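Local atomic coordinates of Rik1-associated factor 1 (Schizosaccharomyces pombe, PDB entry 4O9D), a protein that contributes to heterochromatin formation as a component of the Clr4 methyltransferase complex, which ubiquitylates histone H3 and methylates H3K9; this chain is the protein's WD-repeat propeller. Residues S90-D94 and T106-D110; D32-Y38 and T383-S388; F188-R194 and M241-V246; I125-P129 and G153-S157. All coordinates share one frame; numbering follows the deposited sequence.

Contact 1: S90-D94 and T106-D110. With EDO (1,2-ethanediol), chain D.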
# COMPACT_ATOMS: atom_id res chain seq x y z
N SER A 90 -16.84 3.26 -6.83
CA SER A 90 -16.39 2.89 -5.50
C SER A 90 -14.86 3.00 -5.38
O SER A 90 -14.14 2.51 -6.24
CB SER A 90 -16.78 1.44 -5.17
OG SER A 90 -18.15 1.19 -5.44
N THR A 91 -14.40 3.61 -4.31
CA THR A 91 -12.98 3.70 -3.99
C THR A 91 -12.15 2.45 -4.28
O THR A 91 -12.47 1.34 -3.84
CB THR A 91 -12.83 4.07 -2.52
OG1 THR A 91 -13.38 5.37 -2.31
CG2 THR A 91 -11.34 4.06 -2.09
N ILE A 92 -11.05 2.63 -5.00
CA ILE A 92 -10.11 1.54 -5.22
C ILE A 92 -9.25 1.43 -3.98
O ILE A 92 -8.62 2.41 -3.56
CB ILE A 92 -9.20 1.79 -6.43
CG1 ILE A 92 -10.04 1.95 -7.70
CG2 ILE A 92 -8.19 0.62 -6.58
CD1 ILE A 92 -10.75 0.69 -8.13
N SER A 93 -9.22 0.25 -3.38
CA SER A 93 -8.53 0.09 -2.11
C SER A 93 -7.14 -0.51 -2.32
O SER A 93 -6.21 -0.20 -1.58
CB SER A 93 -9.38 -0.74 -1.13
OG SER A 93 -9.63 -2.04 -1.64
N ASP A 94 -6.96 -1.34 -3.33
CA ASP A 94 -5.64 -1.86 -3.61
C ASP A 94 -5.60 -2.40 -5.02
O ASP A 94 -6.62 -2.59 -5.66
CB ASP A 94 -5.23 -2.95 -2.60
CG ASP A 94 -3.71 -2.93 -2.27
OD1 ASP A 94 -2.95 -2.21 -2.95
OD2 ASP A 94 -3.29 -3.65 -1.33
N THR A 106 -7.56 -5.94 -8.87
CA THR A 106 -8.01 -4.77 -8.10
C THR A 106 -9.05 -5.10 -7.04
O THR A 106 -9.82 -6.09 -7.16
CB THR A 106 -8.64 -3.64 -8.98
OG1 THR A 106 -9.77 -4.15 -9.68
CG2 THR A 106 -7.63 -3.06 -9.97
N GLY A 107 -9.06 -4.28 -5.98
CA GLY A 107 -10.01 -4.41 -4.89
C GLY A 107 -10.70 -3.08 -4.66
O GLY A 107 -10.13 -2.03 -4.88
N ALA A 108 -11.95 -3.10 -4.21
CA ALA A 108 -12.65 -1.84 -4.01
C ALA A 108 -13.75 -1.93 -2.96
O ALA A 108 -14.06 -3.01 -2.41
CB ALA A 108 -13.25 -1.34 -5.36
N PHE A 109 -14.38 -0.78 -2.75
CA PHE A 109 -15.43 -0.61 -1.77
C PHE A 109 -16.80 -1.06 -2.32
O PHE A 109 -17.85 -0.85 -1.70
CB PHE A 109 -15.47 0.85 -1.32
CG PHE A 109 -14.37 1.23 -0.36
CD1 PHE A 109 -13.33 0.34 -0.07
CD2 PHE A 109 -14.39 2.48 0.26
CE1 PHE A 109 -12.33 0.69 0.82
CE2 PHE A 109 -13.39 2.83 1.15
CZ PHE A 109 -12.36 1.94 1.43
N ASP A 110 -16.78 -1.73 -3.47
CA ASP A 110 -17.97 -2.46 -3.92
C ASP A 110 -17.99 -3.93 -3.45
O ASP A 110 -18.87 -4.69 -3.83
CB ASP A 110 -18.08 -2.41 -5.44
CG ASP A 110 -16.98 -3.19 -6.13
OD1 ASP A 110 -15.94 -3.43 -5.48
OD2 ASP A 110 -17.17 -3.55 -7.31
C1 EDO D . -23.35 -5.28 -3.47
O1 EDO D . -22.97 -6.65 -3.39
C2 EDO D . -22.32 -4.43 -2.74
O2 EDO D . -21.60 -3.66 -3.71
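T91 and F109 are joined twice, once through the backbone and once through their side chains. F109 N donates to T91 O across 3.1 Å and lies in the carbonyl plane. Beyond this bond the two side chains run side by side: T91 CB stands over a face of the F109 ring, 4.0 Å from the centroid and 27° off the normal, with CG2 nearer the rim. The tight part is the short antiparallel pairing next to them. A108 CB presses to 3.2 Å from T91 O, and I92 faces A108 in a non-hydrogen-bonded pair. S93 N reaches G107 O at 2.9 Å in a nearly straight bond (165° at the hydrogen), while G107 N donates to D94 O at 3.0 Å. S93 and D94 therefore both oppose G107, a one-residue shift that makes a classic beta bulge. Packed against G107, S93 OG sends its own bond to I133 O, and D94 OD2 pairs with K135 in the next blade.

The turn end is looser. Past F109, on which Y132 stacks, backbone pairing between the segments stops, and S90 OG meets D110 CB only at 3.6 Å. D110 O binds O2 of a 1,2-ethanediol at 2.9 Å, a molecule probably left from crystallisation. The D110 side chain is nonetheless held: with CG between the backbone N and the carbonyl carbon (chi1 68°), OD1 is hydrogen-bonded to H78 ND1, while T106 OG1 bonds both H78 NE2 and W116 NE1. That Asp-His-Thr-Trp network is the structural tetrad of WD40 blades, here bracing a bulged hairpin of WD repeat 1.

Contact 2: D32-Y38 and T383-S388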
# COMPACT_ATOMS: atom_id res chain seq x y z
N ASP A 32 -9.17 11.18 -5.24
CA ASP A 32 -7.76 11.28 -4.93
C ASP A 32 -7.09 9.97 -5.28
O ASP A 32 -7.59 8.92 -4.92
CB ASP A 32 -7.58 11.55 -3.43
CG ASP A 32 -8.01 12.95 -3.03
OD1 ASP A 32 -8.00 13.84 -3.90
OD2 ASP A 32 -8.35 13.15 -1.84
N THR A 33 -5.95 10.03 -5.95
CA THR A 33 -5.22 8.81 -6.23
C THR A 33 -4.57 8.30 -4.95
O THR A 33 -3.73 9.00 -4.34
CB THR A 33 -4.20 9.00 -7.35
OG1 THR A 33 -4.88 9.47 -8.52
CG2 THR A 33 -3.49 7.66 -7.68
N VAL A 34 -4.96 7.09 -4.56
CA VAL A 34 -4.47 6.46 -3.34
C VAL A 34 -3.82 5.07 -3.51
O VAL A 34 -3.42 4.48 -2.52
CB VAL A 34 -5.61 6.34 -2.31
CG1 VAL A 34 -6.14 7.73 -2.00
CG2 VAL A 34 -6.72 5.38 -2.82
N CYS A 35 -3.70 4.56 -4.74
CA CYS A 35 -2.76 3.47 -5.01
C CYS A 35 -2.18 3.54 -6.42
O CYS A 35 -2.79 4.09 -7.34
CB CYS A 35 -3.37 2.07 -4.81
SG CYS A 35 -5.14 1.99 -4.76
N VAL A 36 -0.99 2.99 -6.56
CA VAL A 36 -0.26 2.97 -7.81
C VAL A 36 0.46 1.64 -7.86
O VAL A 36 0.96 1.15 -6.84
CB VAL A 36 0.84 4.08 -7.87
CG1 VAL A 36 1.55 4.03 -9.21
CG2 VAL A 36 0.24 5.48 -7.59
N ALA A 37 0.54 1.03 -9.04
CA ALA A 37 1.29 -0.21 -9.16
C ALA A 37 2.10 -0.19 -10.42
O ALA A 37 1.73 0.48 -11.38
CB ALA A 37 0.33 -1.40 -9.16
N TYR A 38 3.19 -0.94 -10.41
CA TYR A 38 3.99 -1.15 -11.60
C TYR A 38 4.04 -2.65 -11.86
O TYR A 38 4.03 -3.44 -10.93
CB TYR A 38 5.41 -0.62 -11.40
CG TYR A 38 5.48 0.79 -10.89
CD1 TYR A 38 5.45 1.88 -11.76
CD2 TYR A 38 5.62 1.05 -9.53
CE1 TYR A 38 5.52 3.19 -11.29
CE2 TYR A 38 5.70 2.34 -9.04
CZ TYR A 38 5.66 3.42 -9.93
OH TYR A 38 5.75 4.71 -9.43
N THR A 383 -1.20 12.39 -1.10
CA THR A 383 -2.06 11.24 -0.76
C THR A 383 -1.40 9.87 -0.97
O THR A 383 -1.83 8.88 -0.38
CB THR A 383 -3.41 11.26 -1.53
OG1 THR A 383 -3.17 11.29 -2.95
CG2 THR A 383 -4.25 12.46 -1.13
N TYR A 384 -0.35 9.82 -1.80
CA TYR A 384 0.38 8.57 -2.07
C TYR A 384 1.70 8.87 -2.73
O TYR A 384 1.83 9.87 -3.42
CB TYR A 384 -0.41 7.66 -3.02
CG TYR A 384 0.28 6.33 -3.25
CD1 TYR A 384 0.06 5.27 -2.37
CD2 TYR A 384 1.18 6.14 -4.28
CE1 TYR A 384 0.69 4.06 -2.53
CE2 TYR A 384 1.84 4.90 -4.44
CZ TYR A 384 1.56 3.87 -3.56
OH TYR A 384 2.16 2.63 -3.63
N GLY A 385 2.69 8.00 -2.54
CA GLY A 385 3.93 8.10 -3.29
C GLY A 385 4.64 6.75 -3.29
O GLY A 385 4.68 6.07 -2.28
N GLY A 386 5.22 6.38 -4.43
CA GLY A 386 5.82 5.06 -4.55
C GLY A 386 6.82 4.91 -5.68
O GLY A 386 6.53 5.27 -6.83
N PHE A 387 7.99 4.36 -5.36
CA PHE A 387 9.00 4.00 -6.35
C PHE A 387 8.65 2.71 -7.05
O PHE A 387 8.06 1.81 -6.44
CB PHE A 387 10.34 3.74 -5.67
CG PHE A 387 11.04 4.97 -5.17
CD1 PHE A 387 11.74 5.77 -6.05
CD2 PHE A 387 11.02 5.31 -3.83
CE1 PHE A 387 12.39 6.90 -5.60
CE2 PHE A 387 11.69 6.44 -3.37
CZ PHE A 387 12.37 7.23 -4.26
N SER A 388 9.06 2.57 -8.30
CA SER A 388 9.06 1.26 -8.91
C SER A 388 10.23 0.50 -8.30
O SER A 388 11.22 1.11 -7.84
CB SER A 388 9.20 1.36 -10.45
OG SER A 388 10.39 2.05 -10.80
O HOH W 1 -0.43 1.05 -4.03
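Y38 reaches G386 with its hydroxyl, one of two direct hydrogen bonds between strands 33-38 and 383-387, the innermost strands of neighbouring propeller blades. Y38 OH gives its proton to G386 O, which lies at the ring edge, in plane, 2.8 Å from OH; T395 OG1 is a further partner of this hydroxyl. In the second bond T383 OG1 donates to T33 O at 2.7 Å. The strands run nearly parallel, 19° apart, yet each bond starts from a side-chain hydroxyl. A water adds an indirect link, accepting from V36 N and bonded to Y384 OH.

The remaining contacts are ring packing. S388 CB sits over the centre of the Y38 ring, 3.7 Å from the centroid and 11° off its normal. Y384, its CG anti to the backbone N (chi1 -177°), lays its ring along strand 33-38: V36 CG2 touches CD2 at 3.5 Å, while V36 N lies above one face, toward the rim. G386 accommodates this ring, since a CB there would come within about 3.0 Å of Y384 CE2.

A leucine in place of Y38 would probably leave G386 O without its hydroxyl donor and S388 CB without a ring to rest on. Because side-chain hydroxyls, a water and two tyrosine rings replace strand-to-strand backbone bonding, the first and last blades meet here as separate sheets packed and pinned together.

Contact 3: F188-R194 and M241-V246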
# COMPACT_ATOMS: atom_id res chain seq x y z
N PHE A 188 2.19 -11.95 2.28
CA PHE A 188 2.80 -13.27 2.30
C PHE A 188 4.18 -13.25 2.93
O PHE A 188 4.86 -12.23 2.90
CB PHE A 188 2.93 -13.79 0.87
CG PHE A 188 1.63 -14.28 0.27
CD1 PHE A 188 1.15 -15.55 0.57
CD2 PHE A 188 0.90 -13.47 -0.60
CE1 PHE A 188 -0.07 -16.02 0.00
CE2 PHE A 188 -0.30 -13.94 -1.16
CZ PHE A 188 -0.77 -15.22 -0.86
N SER A 189 4.62 -14.40 3.44
CA SER A 189 5.95 -14.50 4.03
C SER A 189 6.53 -15.89 3.82
O SER A 189 5.85 -16.89 4.07
CB SER A 189 5.85 -14.17 5.53
OG SER A 189 7.10 -14.29 6.18
N ASN A 190 7.78 -15.97 3.36
CA ASN A 190 8.46 -17.27 3.19
C ASN A 190 9.99 -17.23 3.36
O ASN A 190 10.69 -18.15 2.94
CB ASN A 190 8.12 -17.96 1.86
CG ASN A 190 8.60 -17.19 0.63
OD1 ASN A 190 9.50 -16.35 0.69
ND2 ASN A 190 8.00 -17.51 -0.52
N PHE A 191 10.50 -16.18 3.97
CA PHE A 191 11.92 -16.14 4.35
C PHE A 191 12.78 -16.34 3.09
O PHE A 191 13.65 -17.22 3.03
CB PHE A 191 12.20 -17.20 5.43
CG PHE A 191 13.58 -17.15 6.01
CD1 PHE A 191 14.21 -15.95 6.28
CD2 PHE A 191 14.26 -18.34 6.32
CE1 PHE A 191 15.50 -15.91 6.83
CE2 PHE A 191 15.55 -18.32 6.87
CZ PHE A 191 16.16 -17.10 7.13
N LEU A 192 12.48 -15.50 2.09
CA LEU A 192 13.15 -15.49 0.79
C LEU A 192 13.16 -16.87 0.15
O LEU A 192 14.19 -17.31 -0.37
CB LEU A 192 14.59 -14.94 0.90
CG LEU A 192 15.18 -14.32 -0.38
CD1 LEU A 192 14.31 -13.16 -0.86
CD2 LEU A 192 16.62 -13.84 -0.18
N GLY A 193 12.02 -17.55 0.16
CA GLY A 193 11.92 -18.84 -0.51
C GLY A 193 12.52 -20.04 0.23
O GLY A 193 12.48 -21.17 -0.27
N ARG A 194 13.05 -19.81 1.43
CA ARG A 194 13.63 -20.90 2.21
C ARG A 194 12.65 -21.68 3.09
O ARG A 194 13.03 -22.70 3.65
CB ARG A 194 14.79 -20.38 3.07
CG ARG A 194 15.96 -19.82 2.24
CD ARG A 194 17.06 -19.29 3.15
NE ARG A 194 16.69 -17.97 3.61
CZ ARG A 194 17.31 -16.84 3.30
NH1 ARG A 194 18.41 -16.82 2.55
NH2 ARG A 194 16.81 -15.71 3.78
N MET A 241 7.44 -5.64 4.94
CA MET A 241 8.41 -6.75 4.91
C MET A 241 9.79 -6.26 4.39
O MET A 241 9.88 -5.63 3.33
CB MET A 241 7.87 -7.89 4.01
CG MET A 241 8.83 -9.08 3.84
SD MET A 241 8.95 -10.10 5.35
CE MET A 241 7.32 -10.87 5.36
N HIS A 242 10.86 -6.54 5.13
CA HIS A 242 12.19 -6.20 4.64
C HIS A 242 12.47 -6.95 3.33
O HIS A 242 12.03 -8.09 3.13
CB HIS A 242 13.26 -6.48 5.69
CG HIS A 242 14.57 -5.82 5.39
ND1 HIS A 242 15.63 -6.49 4.82
CD2 HIS A 242 14.98 -4.55 5.56
CE1 HIS A 242 16.64 -5.66 4.65
NE2 HIS A 242 16.27 -4.47 5.10
N PRO A 243 13.18 -6.29 2.40
CA PRO A 243 13.51 -6.88 1.09
C PRO A 243 14.29 -8.21 1.21
O PRO A 243 14.31 -8.99 0.28
CB PRO A 243 14.43 -5.83 0.43
CG PRO A 243 14.13 -4.56 1.12
CD PRO A 243 13.74 -4.92 2.54
N SER A 244 14.94 -8.43 2.35
CA SER A 244 15.66 -9.69 2.58
C SER A 244 14.70 -10.75 3.10
O SER A 244 15.06 -11.93 3.21
CB SER A 244 16.74 -9.49 3.62
OG SER A 244 16.14 -9.37 4.90
N GLN A 245 13.49 -10.32 3.44
CA GLN A 245 12.44 -11.16 4.00
C GLN A 245 12.86 -11.89 5.30
O GLN A 245 12.28 -12.90 5.65
CB GLN A 245 11.94 -12.14 2.92
CG GLN A 245 11.58 -11.41 1.57
CD GLN A 245 11.11 -12.35 0.45
OE1 GLN A 245 10.97 -13.55 0.65
NE2 GLN A 245 10.86 -11.79 -0.73
N VAL A 246 13.86 -11.37 6.01
CA VAL A 246 14.23 -11.95 7.31
C VAL A 246 13.29 -11.47 8.43
O VAL A 246 13.24 -12.05 9.52
CB VAL A 246 15.72 -11.61 7.69
CG1 VAL A 246 16.68 -12.04 6.56
CG2 VAL A 246 15.88 -10.12 8.00
O HOH W 2 9.39 -13.48 4.88
O HOH W 3 8.73 -13.65 2.00
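L192 and Q245 bring together two surface turns of adjacent propeller blades: a type I' turn over F191-R194 and a type I turn over H242-Q245, each joining the first two strands of its blade. Q245 CG lies beside its own backbone N (chi1 -50°), and the chain then extends straight across to the other turn. OE1 there accepts L192 N at 2.9 Å, a weak bond because the angle at the hydrogen is only 123°. L192 crosses the glutamine at about a right angle, its CD1 3.6 Å from Q245 CD. Backbone joins in as well: F191 CA points at Q245 O (3.5 Å, 170° at the hydrogen), which lies in plane at the edge of the F191 ring. The same ring has V246 CG1 4.1 Å from its CE1. Deeper down, the bent M241 chain brings CE to 3.5 Å from S189 OG.

An alanine in place of Q245 would probably leave L192 N without this acceptor and L192 CD1 without the amide it rests on.

Around this shell, one water accepts from F191 N, donates to Q245 O at 3.0 Å and bonds S189 OG, which also has Y268 OH as a partner. A second water spans N190 N and Q245 OE1, its bond to the latter weak. N190 fixes the first turn as an Asx motif, OD1 accepting G193 N at 2.8 Å from above the amide plane. In the second turn S244 OG takes V246 N, an ST turn, and lies 2.9 Å from H242 ND1, where either atom could be the donor.

Contact 4: I125-P129 and G153-S157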
# COMPACT_ATOMS: atom_id res chain seq x y z
N ILE A 125 -13.67 -12.38 -11.70
CA ILE A 125 -14.31 -11.64 -10.63
C ILE A 125 -14.56 -12.52 -9.43
O ILE A 125 -14.94 -13.68 -9.59
CB ILE A 125 -15.62 -10.98 -11.11
CG1 ILE A 125 -16.23 -10.15 -9.98
CG2 ILE A 125 -16.61 -12.05 -11.62
CD1 ILE A 125 -17.33 -9.22 -10.41
N PHE A 126 -14.35 -11.98 -8.24
CA PHE A 126 -14.64 -12.72 -7.00
C PHE A 126 -15.69 -11.94 -6.20
O PHE A 126 -15.41 -10.83 -5.75
CB PHE A 126 -13.34 -12.94 -6.21
CG PHE A 126 -13.50 -13.79 -4.98
CD1 PHE A 126 -13.96 -15.10 -5.05
CD2 PHE A 126 -13.13 -13.28 -3.72
CE1 PHE A 126 -14.06 -15.89 -3.92
CE2 PHE A 126 -13.23 -14.06 -2.58
CZ PHE A 126 -13.71 -15.38 -2.68
N ASN A 127 -16.89 -12.52 -6.08
CA ASN A 127 -18.05 -11.83 -5.50
C ASN A 127 -18.44 -12.28 -4.08
O ASN A 127 -19.32 -11.68 -3.46
CB ASN A 127 -19.28 -12.04 -6.41
CG ASN A 127 -19.28 -11.12 -7.60
OD1 ASN A 127 -18.89 -9.95 -7.51
ND2 ASN A 127 -19.71 -11.64 -8.75
N ALA A 128 -17.79 -13.31 -3.56
CA ALA A 128 -18.14 -13.81 -2.23
C ALA A 128 -18.03 -12.76 -1.10
O ALA A 128 -18.84 -12.77 -0.18
CB ALA A 128 -17.30 -15.03 -1.89
N PRO A 129 -17.04 -11.85 -1.16
CA PRO A 129 -16.92 -10.95 -0.00
C PRO A 129 -18.21 -10.14 0.28
O PRO A 129 -18.89 -9.73 -0.66
CB PRO A 129 -15.73 -10.04 -0.37
CG PRO A 129 -14.88 -10.94 -1.30
CD PRO A 129 -15.93 -11.69 -2.12
N GLY A 153 -9.99 -13.12 5.55
CA GLY A 153 -9.08 -13.11 4.42
C GLY A 153 -9.50 -14.18 3.39
O GLY A 153 -10.16 -15.17 3.72
N TYR A 154 -9.13 -13.98 2.13
CA TYR A 154 -9.34 -14.99 1.09
C TYR A 154 -8.03 -15.22 0.33
O TYR A 154 -7.19 -14.30 0.21
CB TYR A 154 -10.44 -14.53 0.15
CG TYR A 154 -11.74 -14.16 0.82
CD1 TYR A 154 -12.72 -15.12 1.05
CD2 TYR A 154 -12.00 -12.85 1.19
CE1 TYR A 154 -13.93 -14.78 1.67
CE2 TYR A 154 -13.20 -12.50 1.79
CZ TYR A 154 -14.17 -13.49 2.02
OH TYR A 154 -15.36 -13.15 2.62
N LEU A 155 -7.81 -16.46 -0.12
CA LEU A 155 -6.73 -16.78 -1.04
C LEU A 155 -7.35 -17.20 -2.39
O LEU A 155 -8.18 -18.12 -2.43
CB LEU A 155 -5.85 -17.92 -0.50
CG LEU A 155 -5.02 -17.68 0.78
CD1 LEU A 155 -4.31 -18.99 1.15
CD2 LEU A 155 -4.01 -16.52 0.61
N LEU A 156 -6.94 -16.55 -3.47
CA LEU A 156 -7.51 -16.82 -4.79
C LEU A 156 -6.45 -17.21 -5.80
O LEU A 156 -5.41 -16.58 -5.87
CB LEU A 156 -8.22 -15.57 -5.31
CG LEU A 156 -9.32 -14.99 -4.44
CD1 LEU A 156 -9.87 -13.70 -5.03
CD2 LEU A 156 -10.41 -16.02 -4.25
N SER A 157 -6.70 -18.25 -6.60
CA SER A 157 -5.79 -18.53 -7.72
C SER A 157 -6.47 -18.21 -9.04
O SER A 157 -7.70 -18.19 -9.13
CB SER A 157 -5.27 -19.96 -7.69
OG SER A 157 -6.22 -20.87 -8.17
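F126 is the bump of this contact, and Y154 and L156 form the hollow that takes it. At F126 and L156 the backbones stay 8.5 Å apart, CA to CA, so side chains do most of the bridging between strand 122-126, the outer edge of one propeller blade, and strand 153-158 inside the next. With CG anti to the backbone N (chi1 -175°), the phenylalanine ring is directed from its edge strand toward that neighbouring sheet.

L156 meets it with both prongs of its fork. CD2 stands over the centre of the ring, 3.5 Å from the centroid and only 5° off the normal, a well-centred CH-pi contact. CD1 lies against the root of the ring, 3.5 Å from F126 CD2, and touches CB and CG as well.

Y154 offers its face to the far edge of the same ring. F126 CE2 points at it, 3.7 Å from Y154 CG, and the planes stand 72° apart with centroids separated by 5.3 Å: a T-shaped stack. P129 covers the outer end of the tyrosine, its CG 3.8 Å from Y154 CE2, coming in obliquely. P129 CA touches Y154 OH, which is hydrogen-bonded to N150 ND2 of the tyrosine's own blade.

The fit is thus ring edge to ring face and methyl to ring face, extended by S168 of strand 165-171, which also touches F126 and L156. With no polar pairing between them, the cohesion of these two segments probably rests on burial and on close matching of shape.

The four contacts sample one eight-bladed propeller at different depths. Contact 1 lies within a blade and is mostly buried; contacts 2, 3 and 4 each join neighbouring blades. Contact 2 is the most central, its centre about 8 Å from the centre of the chain, and touches contact 1, where C35 SG packs on the backbone of I92-D94. Contacts 1 and 4 share a sheet, from its inner hairpin to its outer edge strand. Chemistry follows place: backbone pairing inside the blade, hydroxyls and rings at the centre, mainly aromatic and apolar packing in buried contact 4, and water, a weak bond and side chains that brace their own turns at surface contact 3. F188 CZ nevertheless meets L155 CD2 at 3.8 Å, linking contacts 3 and 4.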